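Local coordinates for protein DspB (Aggregatibacter actinomycetemcomitans, PDB 1YHT) that probably hydrolyses the N-acetylglucosamine polymer of biofilm matrices as a family 20 beta-N-acetylhexosaminidase, releasing cells from the biofilm, at residues L111-D116 / Q176-G181; F159-M164 / N200-F205. All coordinates share one frame; numbering follows the deposited sequence.

In the fold
Both contacts belong to one part of the TIM barrel, the fold of family 20 glycoside hydrolases. Contact 1 pairs the neighbouring parallel strands 110-117 and 177-181 of the barrel wall. Contact 2 packs helix 154-171 against helix 192-208 on the outside. Their centres lie about 11 Å apart. The segments alternate along the chain: 111-116, 159-164, 176-181, 200-205. Helix 154-171 leads into strand 177-181, and helix 192-208 follows that strand. The two layers touch where Leu115 and Phe178 of contact 1 meet Met164 of contact 2; the CZ of Phe178 lies 3.8 Å from the CG of Met164. At this patch the barrel wall and the helical layer pack through apolar side chains.

Contact 1: residues L111-D116 / Q176-G181; sequences LIPELD and QHFHIG
Glu114 and His179 form a parallel beta bridge in the barrel wall, with both side chains side by side on the same face. Their neighbours make the backbone bonds: His179 N gives its hydrogen to Pro113 O at 2.8 Å, and Leu115 N reaches His179 O at 3.0 Å.

The tight part lies around this bridge. Glu114 CG is anti to its backbone N (chi1 -174°) and comes 3.5 Å from His179 ND1. OE1 lies over one face of the imidazole, toward its rim; the carboxylate plane is turned 33° from the ring. ND1 accepts a 3.0 Å bond from Gly181 N, close to the ring plane. His53 and His51 bond Glu114 OE1, Trp216 bonds OE2, and Thr235 bonds His179 NE2. These bonds fix both polar ends of a buried pair. His179 opens the His-x-Gly-Gly-Asp-Glu sequence of family 20, whose acidic pair is catalytic in relatives, so this face probably borders the active site.

On the other side of the sheet, Phe178 CD1 packs 3.7 Å from Pro113 CG, the two side chains crossing at about a right angle. Phe178 CZ lies near Leu115 CB.

The strands are less directly joined at Leu115 and Ile180. There a water donates to both carbonyls, 2.7 Å from Leu115 O and 2.6 Å from Ile180 O. Asp116 OD1 approaches Gly181 CA at 3.2 Å and is bonded by Gly182 N.

Strands 49-53 and 212-216 flank the pair. Helices 154-171 and 192-208 pack against its apolar side through Val167 and Leu206, which touch Phe178.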
ATOM      1  N   LEU A 111       2.857  -6.295  10.522  1.00  7.08           N
ATOM      2  CA  LEU A 111       3.185  -6.230   9.084  1.00  6.14           C
ATOM      3  C   LEU A 111       1.882  -6.363   8.302  1.00  6.15           C
ATOM      4  O   LEU A 111       1.142  -7.324   8.488  1.00  6.74           O
ATOM      5  CB  LEU A 111       4.130  -7.349   8.729  1.00  6.92           C
ATOM      6  CG  LEU A 111       5.478  -7.337   9.505  1.00 10.29           C
ATOM      7  CD1 LEU A 111       6.451  -8.459   9.035  1.00  9.04           C
ATOM      8  CD2 LEU A 111       6.159  -5.995   9.339  1.00  9.32           C
ATOM      9  N   ILE A 112       1.592  -5.395   7.446  1.00  5.25           N
ATOM     10  CA  ILE A 112       0.411  -5.448   6.632  1.00  4.66           C
ATOM     11  C   ILE A 112       0.872  -5.594   5.175  1.00  5.49           C
ATOM     12  O   ILE A 112       1.282  -4.621   4.552  1.00  4.88           O
ATOM     13  CB  ILE A 112      -0.504  -4.228   6.829  1.00  4.46           C
ATOM     14  CG1 ILE A 112      -0.818  -4.048   8.320  1.00  4.92           C
ATOM     15  CG2 ILE A 112      -1.746  -4.311   5.902  1.00  4.89           C
ATOM     16  CD1 ILE A 112      -1.603  -2.778   8.711  1.00  5.00           C
ATOM     17  N   PRO A 113       0.774  -6.811   4.620  1.00  6.42           N
ATOM     18  CA  PRO A 113       1.117  -6.929   3.191  1.00  6.56           C
ATOM     19  C   PRO A 113       0.056  -6.280   2.312  1.00  6.75           C
ATOM     20  O   PRO A 113      -1.123  -6.338   2.655  1.00  7.49           O
ATOM     21  CB  PRO A 113       1.195  -8.451   2.962  1.00  6.36           C
ATOM     22  CG  PRO A 113       0.095  -9.013   3.897  1.00  7.84           C
ATOM     23  CD  PRO A 113       0.339  -8.114   5.188  1.00  7.73           C
ATOM     24  N   GLU A 114       0.481  -5.699   1.177  1.00  7.11           N
ATOM     25  CA  GLU A 114      -0.408  -5.167   0.157  1.00  7.37           C
ATOM     26  C   GLU A 114      -0.153  -5.859  -1.149  1.00  7.63           C
ATOM     27  O   GLU A 114       0.914  -5.682  -1.768  1.00  7.12           O
ATOM     28  CB  GLU A 114      -0.286  -3.630  -0.062  1.00  7.47           C
ATOM     29  CG  GLU A 114      -1.339  -3.105  -1.046  1.00  8.72           C
ATOM     30  CD  GLU A 114      -1.243  -1.639  -1.433  1.00 10.59           C
ATOM     31  OE1 GLU A 114      -0.515  -0.854  -0.785  1.00  9.41           O
ATOM     32  OE2 GLU A 114      -1.897  -1.289  -2.456  1.00  8.51           O
ATOM     33  N   LEU A 115      -1.161  -6.609  -1.597  1.00  7.71           N
ATOM     34  CA  LEU A 115      -1.152  -7.210  -2.916  1.00  7.39           C
ATOM     35  C   LEU A 115      -2.138  -6.398  -3.741  1.00  7.23           C
ATOM     36  O   LEU A 115      -3.323  -6.610  -3.662  1.00  6.56           O
ATOM     37  CB  LEU A 115      -1.552  -8.695  -2.813  1.00  7.60           C
ATOM     38  CG  LEU A 115      -1.331  -9.560  -4.050  1.00 10.62           C
ATOM     39  CD1 LEU A 115       0.151  -9.746  -4.309  1.00  9.21           C
ATOM     40  CD2 LEU A 115      -2.052 -10.901  -3.902  1.00 11.09           C
ATOM     41  N   ASP A 116      -1.621  -5.426  -4.492  1.00  7.09           N
ATOM     42  CA  ASP A 116      -2.463  -4.447  -5.138  1.00  7.66           C
ATOM     43  C   ASP A 116      -3.124  -5.071  -6.393  1.00  7.27           C
ATOM     44  O   ASP A 116      -2.535  -5.904  -7.096  1.00  9.00           O
ATOM     45  CB  ASP A 116      -1.668  -3.171  -5.483  1.00  6.36           C
ATOM     46  CG  ASP A 116      -2.550  -1.955  -5.694  1.00 10.15           C
ATOM     47  OD1 ASP A 116      -3.794  -2.116  -5.849  1.00  9.74           O
ATOM     48  OD2 ASP A 116      -1.969  -0.828  -5.745  1.00  5.24           O
ATOM     49  N   GLN A 176      -2.396  -9.000  11.047  1.00  9.49           N
ATOM     50  CA  GLN A 176      -3.839  -9.107  11.310  1.00 10.16           C
ATOM     51  C   GLN A 176      -4.737  -8.445  10.266  1.00  9.58           C
ATOM     52  O   GLN A 176      -5.989  -8.588  10.316  1.00  8.04           O
ATOM     53  CB  GLN A 176      -4.140  -8.555  12.706  1.00 10.12           C
ATOM     54  CG  GLN A 176      -3.549  -9.461  13.793  1.00 13.50           C
ATOM     55  CD  GLN A 176      -2.078  -9.233  14.017  1.00 15.81           C
ATOM     56  OE1 GLN A 176      -1.644  -8.103  14.223  1.00 19.74           O
ATOM     57  NE2 GLN A 176      -1.300 -10.288  13.951  1.00 21.98           N
ATOM     58  N   HIS A 177      -4.084  -7.778   9.294  1.00  8.23           N
ATOM     59  CA  HIS A 177      -4.777  -7.090   8.232  1.00  7.52           C
ATOM     60  C   HIS A 177      -4.049  -7.394   6.945  1.00  7.37           C
ATOM     61  O   HIS A 177      -2.810  -7.438   6.939  1.00  8.44           O
ATOM     62  CB  HIS A 177      -4.737  -5.572   8.433  1.00  6.51           C
ATOM     63  CG  HIS A 177      -5.358  -5.113   9.716  1.00  7.18           C
ATOM     64  ND1 HIS A 177      -4.698  -5.187  10.923  1.00  6.38           N
ATOM     65  CD2 HIS A 177      -6.572  -4.583   9.980  1.00  5.87           C
ATOM     66  CE1 HIS A 177      -5.486  -4.726  11.882  1.00  9.52           C
ATOM     67  NE2 HIS A 177      -6.640  -4.363  11.340  1.00  8.36           N
ATOM     68  N   PHE A 178      -4.796  -7.469   5.857  1.00  6.24           N
ATOM     69  CA  PHE A 178      -4.215  -7.655   4.522  1.00  6.21           C
ATOM     70  C   PHE A 178      -4.786  -6.561   3.645  1.00  6.55           C
ATOM     71  O   PHE A 178      -6.000  -6.368   3.598  1.00  5.80           O
ATOM     72  CB  PHE A 178      -4.604  -9.066   4.035  1.00  7.69           C
ATOM     73  CG  PHE A 178      -3.988  -9.489   2.737  1.00  5.88           C
ATOM     74  CD1 PHE A 178      -3.086 -10.556   2.696  1.00  7.23           C
ATOM     75  CD2 PHE A 178      -4.367  -8.916   1.575  1.00  6.30           C
ATOM     76  CE1 PHE A 178      -2.543 -11.005   1.490  1.00  6.99           C
ATOM     77  CE2 PHE A 178      -3.833  -9.352   0.338  1.00  7.21           C
ATOM     78  CZ  PHE A 178      -2.902 -10.398   0.312  1.00  7.08           C
ATOM     79  N   HIS A 179      -3.899  -5.867   2.916  1.00  5.75           N
ATOM     80  CA  HIS A 179      -4.303  -4.742   2.111  1.00  6.28           C
ATOM     81  C   HIS A 179      -4.505  -5.226   0.672  1.00  6.45           C
ATOM     82  O   HIS A 179      -3.571  -5.724   0.039  1.00  5.14           O
ATOM     83  CB  HIS A 179      -3.284  -3.618   2.243  1.00  6.64           C
ATOM     84  CG  HIS A 179      -3.793  -2.265   1.836  1.00  6.33           C
ATOM     85  ND1 HIS A 179      -4.267  -2.000   0.561  1.00  6.15           N
ATOM     86  CD2 HIS A 179      -3.911  -1.112   2.530  1.00  5.31           C
ATOM     87  CE1 HIS A 179      -4.634  -0.731   0.494  1.00 10.16           C
ATOM     88  NE2 HIS A 179      -4.391  -0.158   1.660  1.00  8.03           N
ATOM     89  N   ILE A 180      -5.741  -5.074   0.185  1.00  6.00           N
ATOM     90  CA  ILE A 180      -6.124  -5.502  -1.148  1.00  6.75           C
ATOM     91  C   ILE A 180      -5.975  -4.446  -2.264  1.00  6.74           C
ATOM     92  O   ILE A 180      -6.366  -4.678  -3.445  1.00  7.48           O
ATOM     93  CB  ILE A 180      -7.576  -6.119  -1.173  1.00  5.95           C
ATOM     94  CG1 ILE A 180      -8.638  -5.054  -0.901  1.00  7.28           C
ATOM     95  CG2 ILE A 180      -7.638  -7.330  -0.207  1.00  6.57           C
ATOM     96  CD1 ILE A 180     -10.039  -5.475  -1.119  1.00  7.00           C
ATOM     97  N   GLY A 181      -5.337  -3.343  -1.938  1.00  6.18           N
ATOM     98  CA  GLY A 181      -5.088  -2.305  -2.892  1.00  6.20           C
ATOM     99  C   GLY A 181      -6.350  -1.563  -3.244  1.00  7.23           C
ATOM    100  O   GLY A 181      -7.025  -1.019  -2.330  1.00  7.19           O
TER
HETATM  101  O   HOH W   1      -5.863  -7.059  -4.420  1.00  6.31           O

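Contact 2: residues F159-M164 / N200-F205; sequences FMQSLM and NKLSYF
Gln161 lies flat against the ring of Phe205 where two outer helices of the TIM barrel pack side by side. The axes of the two helical segments are 11.2 Å apart and run in roughly the same direction, 34° from parallel. No hydrogen bond joins the segments.

Gln161 can be followed outward. Its CB sits 3.9 Å from Phe205 CZ and CE1. CG is anti to the carbonyl carbon and stands over the centre of the ring, a CH-pi contact of 3.9 Å to the centroid. CD moves on to the CD1 side, 3.6 Å from that atom. OE1 stays near CD1 and CE1. NE2 lies beside Phe205 CG and meets CB at 3.6 Å. The amide and ring planes are only 10° apart, so the flat end of the glutamine is stacked on the phenylalanine. The two side chains run antiparallel to one another, each reaching past the other's tip toward its base.

Met164 fills the buried side, nearer the barrel. Its SD lies 3.9 Å from Leu202 CG, and those side chains cross at about a right angle. The same sulfur makes an oblique Met-aromatic contact with Phe205. Lys201, by contrast, is exposed and touches Ile157 of helix 154-171.

The chain of Met164 bends at chi3 (70°), and this turn places its CE 3.9 Å from Phe205 CD2.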
ATOM      1  N   PHE A 159      -7.376 -17.191  -9.074  1.00  8.10           N
ATOM      2  CA  PHE A 159      -5.949 -16.922  -9.167  1.00  7.72           C
ATOM      3  C   PHE A 159      -5.443 -15.940  -8.097  1.00  8.35           C
ATOM      4  O   PHE A 159      -4.444 -16.223  -7.404  1.00  7.92           O
ATOM      5  CB  PHE A 159      -5.565 -16.388 -10.545  1.00  8.24           C
ATOM      6  CG  PHE A 159      -4.172 -15.885 -10.583  1.00  8.12           C
ATOM      7  CD1 PHE A 159      -3.118 -16.781 -10.675  1.00 12.25           C
ATOM      8  CD2 PHE A 159      -3.901 -14.530 -10.417  1.00  9.88           C
ATOM      9  CE1 PHE A 159      -1.777 -16.328 -10.652  1.00 12.38           C
ATOM     10  CE2 PHE A 159      -2.589 -14.078 -10.364  1.00 11.91           C
ATOM     11  CZ  PHE A 159      -1.517 -14.988 -10.501  1.00 12.00           C
ATOM     12  N   MET A 160      -6.132 -14.804  -7.977  1.00  7.49           N
ATOM     13  CA  MET A 160      -5.824 -13.767  -6.996  1.00  7.97           C
ATOM     14  C   MET A 160      -5.808 -14.350  -5.601  1.00  7.47           C
ATOM     15  O   MET A 160      -4.882 -14.081  -4.851  1.00  7.72           O
ATOM     16  CB  MET A 160      -6.823 -12.596  -7.025  1.00  8.22           C
ATOM     17  CG  MET A 160      -6.586 -11.642  -8.146  1.00 11.90           C
ATOM     18  SD  MET A 160      -4.901 -11.031  -8.279  1.00 16.39           S
ATOM     19  CE  MET A 160      -4.617 -10.256  -6.718  1.00 14.68           C
ATOM     20  N   GLN A 161      -6.830 -15.138  -5.301  1.00  6.11           N
ATOM     21  CA  GLN A 161      -6.966 -15.738  -4.011  1.00  6.18           C
ATOM     22  C   GLN A 161      -5.864 -16.776  -3.730  1.00  5.94           C
ATOM     23  O   GLN A 161      -5.393 -16.842  -2.640  1.00  6.33           O
ATOM     24  CB  GLN A 161      -8.345 -16.344  -3.883  1.00  6.13           C
ATOM     25  CG  GLN A 161      -9.409 -15.238  -3.639  1.00  6.80           C
ATOM     26  CD  GLN A 161     -10.812 -15.819  -3.544  1.00  9.08           C
ATOM     27  OE1 GLN A 161     -11.015 -17.009  -3.795  1.00  7.62           O
ATOM     28  NE2 GLN A 161     -11.782 -14.975  -3.179  1.00  6.51           N
ATOM     29  N   SER A 162      -5.460 -17.554  -4.724  1.00  5.97           N
ATOM     30  CA  SER A 162      -4.310 -18.458  -4.571  1.00  6.13           C
ATOM     31  C   SER A 162      -3.016 -17.700  -4.216  1.00  5.98           C
ATOM     32  O   SER A 162      -2.284 -18.167  -3.366  1.00  5.77           O
ATOM     33  CB  SER A 162      -4.118 -19.359  -5.790  1.00  6.80           C
ATOM     34  OG  SER A 162      -3.492 -18.649  -6.839  1.00  8.04           O
ATOM     35  N   LEU A 163      -2.776 -16.520  -4.804  1.00  5.35           N
ATOM     36  CA  LEU A 163      -1.600 -15.696  -4.485  1.00  5.50           C
ATOM     37  C   LEU A 163      -1.782 -15.039  -3.103  1.00  5.63           C
ATOM     38  O   LEU A 163      -0.873 -15.041  -2.258  1.00  4.45           O
ATOM     39  CB  LEU A 163      -1.372 -14.619  -5.561  1.00  5.79           C
ATOM     40  CG  LEU A 163      -0.104 -13.769  -5.482  1.00  6.20           C
ATOM     41  CD1 LEU A 163       1.205 -14.662  -5.424  1.00  6.21           C
ATOM     42  CD2 LEU A 163      -0.085 -12.804  -6.683  1.00  6.18           C
ATOM     43  N   MET A 164      -2.991 -14.577  -2.818  1.00  5.80           N
ATOM     44  CA  MET A 164      -3.267 -14.076  -1.460  1.00  5.72           C
ATOM     45  C   MET A 164      -2.969 -15.121  -0.390  1.00  6.46           C
ATOM     46  O   MET A 164      -2.350 -14.795   0.629  1.00  6.14           O
ATOM     47  CB  MET A 164      -4.701 -13.602  -1.328  1.00  5.87           C
ATOM     48  CG  MET A 164      -5.033 -12.373  -2.177  1.00  7.16           C
ATOM     49  SD  MET A 164      -6.847 -12.101  -2.274  1.00  8.50           S
ATOM     50  CE  MET A 164      -7.204 -11.585  -0.591  1.00 12.13           C
ATOM     51  N   ASN A 200     -15.643  -7.208  -2.181  1.00  9.84           N
ATOM     52  CA  ASN A 200     -16.373  -7.955  -1.170  1.00 10.20           C
ATOM     53  C   ASN A 200     -15.897  -9.406  -1.142  1.00  9.44           C
ATOM     54  O   ASN A 200     -15.663  -9.946  -0.066  1.00  9.46           O
ATOM     55  CB  ASN A 200     -17.897  -7.848  -1.370  1.00  9.82           C
ATOM     56  CG  ASN A 200     -18.480  -6.568  -0.819  1.00 11.74           C
ATOM     57  OD1 ASN A 200     -17.826  -5.860  -0.059  1.00  8.63           O
ATOM     58  ND2 ASN A 200     -19.740  -6.267  -1.183  1.00 11.45           N
ATOM     59  N   LYS A 201     -15.703 -10.013  -2.305  1.00  8.89           N
ATOM     60  CA  LYS A 201     -15.293 -11.435  -2.356  1.00 10.24           C
ATOM     61  C   LYS A 201     -13.935 -11.658  -1.693  1.00 10.54           C
ATOM     62  O   LYS A 201     -13.707 -12.640  -0.952  1.00  9.11           O
ATOM     63  CB  LYS A 201     -15.303 -11.982  -3.782  1.00  9.44           C
ATOM     64  CG  LYS A 201     -16.688 -12.414  -4.241  1.00 12.03           C
ATOM     65  CD  LYS A 201     -16.706 -12.773  -5.705  1.00 12.84           C
ATOM     66  CE  LYS A 201     -18.052 -13.377  -6.120  1.00 17.04           C
ATOM     67  NZ  LYS A 201     -17.984 -13.904  -7.516  1.00 18.55           N
ATOM     68  N   LEU A 202     -13.060 -10.690  -1.941  1.00 11.06           N
ATOM     69  CA  LEU A 202     -11.712 -10.677  -1.357  1.00 10.70           C
ATOM     70  C   LEU A 202     -11.786 -10.519   0.174  1.00 10.08           C
ATOM     71  O   LEU A 202     -11.132 -11.267   0.917  1.00 10.05           O
ATOM     72  CB  LEU A 202     -10.878  -9.596  -2.061  1.00 10.80           C
ATOM     73  CG  LEU A 202      -9.998  -9.988  -3.256  1.00 12.77           C
ATOM     74  CD1 LEU A 202     -10.495 -11.068  -4.243  1.00 13.02           C
ATOM     75  CD2 LEU A 202      -9.333  -8.830  -3.921  1.00 12.57           C
ATOM     76  N   SER A 203     -12.635  -9.606   0.654  1.00  9.39           N
ATOM     77  CA  SER A 203     -12.766  -9.361   2.084  1.00  9.30           C
ATOM     78  C   SER A 203     -13.298 -10.575   2.848  1.00  9.45           C
ATOM     79  O   SER A 203     -12.805 -10.860   3.957  1.00  7.95           O
ATOM     80  CB  SER A 203     -13.646  -8.144   2.377  1.00  9.31           C
ATOM     81  OG  SER A 203     -15.021  -8.351   2.083  1.00 12.65           O
ATOM     82  N   TYR A 204     -14.309 -11.266   2.283  1.00  7.84           N
ATOM     83  CA  TYR A 204     -14.872 -12.443   2.963  1.00  9.01           C
ATOM     84  C   TYR A 204     -13.913 -13.672   2.907  1.00  7.93           C
ATOM     85  O   TYR A 204     -13.889 -14.498   3.798  1.00  8.45           O
ATOM     86  CB  TYR A 204     -16.264 -12.768   2.418  1.00 10.39           C
ATOM     87  CG  TYR A 204     -17.274 -11.690   2.810  1.00 12.26           C
ATOM     88  CD1 TYR A 204     -17.519 -11.405   4.146  1.00 15.63           C
ATOM     89  CD2 TYR A 204     -17.962 -10.965   1.848  1.00 13.63           C
ATOM     90  CE1 TYR A 204     -18.424 -10.429   4.515  1.00 17.81           C
ATOM     91  CE2 TYR A 204     -18.871  -9.964   2.200  1.00 15.85           C
ATOM     92  CZ  TYR A 204     -19.101  -9.716   3.532  1.00 17.27           C
ATOM     93  OH  TYR A 204     -20.005  -8.750   3.894  1.00 18.72           O
ATOM     94  N   PHE A 205     -13.106 -13.751   1.854  1.00  8.05           N
ATOM     95  CA  PHE A 205     -12.062 -14.764   1.764  1.00  7.64           C
ATOM     96  C   PHE A 205     -11.037 -14.494   2.880  1.00  7.43           C
ATOM     97  O   PHE A 205     -10.615 -15.406   3.595  1.00  7.86           O
ATOM     98  CB  PHE A 205     -11.424 -14.691   0.380  1.00  7.97           C
ATOM     99  CG  PHE A 205     -10.193 -15.493   0.230  1.00  7.84           C
ATOM    100  CD1 PHE A 205     -10.264 -16.834  -0.126  1.00 10.01           C
ATOM    101  CD2 PHE A 205      -8.947 -14.917   0.424  1.00 10.60           C
ATOM    102  CE1 PHE A 205      -9.078 -17.608  -0.285  1.00 11.38           C
ATOM    103  CE2 PHE A 205      -7.787 -15.665   0.226  1.00 10.12           C
ATOM    104  CZ  PHE A 205      -7.857 -17.005  -0.113  1.00 11.25           C
TER